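Local coordinates for protein acarbose Kinase Mak1 (Uncultured bacterium, PDB 6WB4) that probably phosphorylates the antidiabetic drug acarbose with ATP, as a pfkB-family carbohydrate kinase of the human microbiome, at residues C275-H280 against F284-A289. Sequence-based numbering, arbitrary orientation.
Sequences CHYLDH and FGAARA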
# COMPACT_ATOMS: atom_id res chain seq x y z
N CYS B 275 21.39 18.30 17.01
CA CYS B 275 21.93 17.81 18.27
C CYS B 275 23.27 18.46 18.58
O CYS B 275 23.50 18.89 19.71
CB CYS B 275 22.06 16.29 18.25
SG CYS B 275 20.48 15.47 18.57
N HIS B 276 24.14 18.55 17.58
CA HIS B 276 25.43 19.19 17.77
C HIS B 276 25.29 20.67 18.07
O HIS B 276 25.86 21.17 19.03
CB HIS B 276 26.30 19.01 16.53
CG HIS B 276 27.74 19.35 16.76
ND1 HIS B 276 28.22 20.64 16.63
CD2 HIS B 276 28.80 18.58 17.09
CE1 HIS B 276 29.52 20.64 16.88
NE2 HIS B 276 29.90 19.40 17.16
N TYR B 277 24.51 21.37 17.24
CA TYR B 277 24.41 22.82 17.31
C TYR B 277 23.81 23.27 18.64
O TYR B 277 24.29 24.22 19.24
CB TYR B 277 23.58 23.37 16.15
CG TYR B 277 23.65 24.88 16.04
CD1 TYR B 277 24.75 25.49 15.45
CD2 TYR B 277 22.63 25.68 16.52
CE1 TYR B 277 24.84 26.87 15.35
CE2 TYR B 277 22.71 27.07 16.41
CZ TYR B 277 23.81 27.66 15.83
OH TYR B 277 23.90 29.04 15.72
N LEU B 278 22.78 22.57 19.09
CA LEU B 278 22.15 22.86 20.37
C LEU B 278 23.10 22.68 21.56
O LEU B 278 22.90 23.26 22.62
CB LEU B 278 20.91 21.98 20.57
CG LEU B 278 19.65 22.29 19.77
CD1 LEU B 278 18.71 21.08 19.75
CD2 LEU B 278 18.92 23.50 20.34
N ASP B 279 24.13 21.86 21.38
CA ASP B 279 25.11 21.64 22.43
C ASP B 279 26.26 22.64 22.36
O ASP B 279 26.58 23.29 23.35
CB ASP B 279 25.66 20.21 22.38
CG ASP B 279 25.02 19.31 23.42
OD1 ASP B 279 23.83 19.52 23.74
OD2 ASP B 279 25.71 18.38 23.91
N HIS B 280 26.89 22.74 21.19
CA HIS B 280 28.11 23.53 21.04
C HIS B 280 27.86 24.94 20.52
O HIS B 280 28.51 25.89 20.94
CB HIS B 280 29.10 22.81 20.13
CG HIS B 280 29.54 21.48 20.65
ND1 HIS B 280 28.74 20.37 20.64
CD2 HIS B 280 30.73 21.09 21.18
CE1 HIS B 280 29.40 19.35 21.16
NE2 HIS B 280 30.61 19.76 21.49
N PHE B 284 29.73 25.59 11.84
CA PHE B 284 30.58 24.86 10.91
C PHE B 284 30.66 23.39 11.34
O PHE B 284 30.53 22.48 10.51
CB PHE B 284 31.96 25.49 10.84
CG PHE B 284 32.83 24.94 9.74
CD1 PHE B 284 32.27 24.23 8.69
CD2 PHE B 284 34.20 25.12 9.77
CE1 PHE B 284 33.06 23.72 7.68
CE2 PHE B 284 35.00 24.62 8.76
CZ PHE B 284 34.43 23.91 7.71
N GLY B 285 30.88 23.16 12.63
CA GLY B 285 30.95 21.82 13.17
C GLY B 285 29.60 21.12 13.19
O GLY B 285 29.52 19.90 13.01
N ALA B 286 28.53 21.89 13.39
CA ALA B 286 27.19 21.32 13.37
C ALA B 286 26.88 20.79 11.97
O ALA B 286 26.17 19.79 11.81
CB ALA B 286 26.15 22.35 13.80
N ALA B 287 27.41 21.47 10.96
CA ALA B 287 27.24 21.03 9.58
C ALA B 287 27.95 19.70 9.33
O ALA B 287 27.41 18.82 8.66
CB ALA B 287 27.75 22.09 8.63
N ARG B 288 29.16 19.55 9.88
CA ARG B 288 29.91 18.31 9.70
C ARG B 288 29.26 17.16 10.46
O ARG B 288 29.24 16.03 9.97
CB ARG B 288 31.37 18.48 10.13
CG ARG B 288 32.31 18.73 8.95
CD ARG B 288 33.78 18.71 9.34
NE ARG B 288 34.34 17.37 9.29
CZ ARG B 288 34.93 16.76 10.32
NH1 ARG B 288 35.03 17.38 11.49
NH2 ARG B 288 35.41 15.54 10.18
N ALA B 289 28.72 17.45 11.63
CA ALA B 289 27.93 16.44 12.34
C ALA B 289 26.79 16.00 11.43
O ALA B 289 26.53 14.81 11.28
CB ALA B 289 27.40 16.98 13.66
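Tyr277 and Ala286 stand opposite each other, CA atoms 5.0 Å apart, where segments 275-280 and 284-289 run nearly antiparallel, their axes 152° apart and 8.3 Å at closest approach. The side of 284-289 that meets 275-280 is built from Gly285, Ala286 and Ala289, small residues consistent with the close backbones. CB of Ala286 meets CB of Tyr277 at 3.6 Å and also reaches the edge of the phenol ring at CD1. That ring, with CG anti to the backbone N (chi1 -170°), continues past the alanine to pack edge-to-face with Tyr200 and Phe226, on two strands of the large sheet.

His276 fills the other part of the interface. Its CB touches CB of Ala289 at 3.7 Å, while the imidazole lies along the backbone of Gly285 and Ala286. CE1 comes within 3.7 Å of C of Gly285, and O of Gly285 sits 3.9 Å above the centre of one ring face. ND1 is 3.5 Å from N of Ala286, but the angle is too poor for a hydrogen bond. No hydrogen bond crosses between the segments, and the contact rests on packing. Over the opposite ring face lies ND1 of His280, which also makes a weak bond to O of His276. Leu317 of helix 310-318 packs against both His276 and Ala289.

Ala287 touches Ile249 of edge strand 247-249. The side chain of Ala289 is about 11 Å from the bound ATP, too far for contact. Helices 265-280 and 283-298 thus form a tight helical hairpin on the large sheet of the ribokinase-like (pfkB) fold.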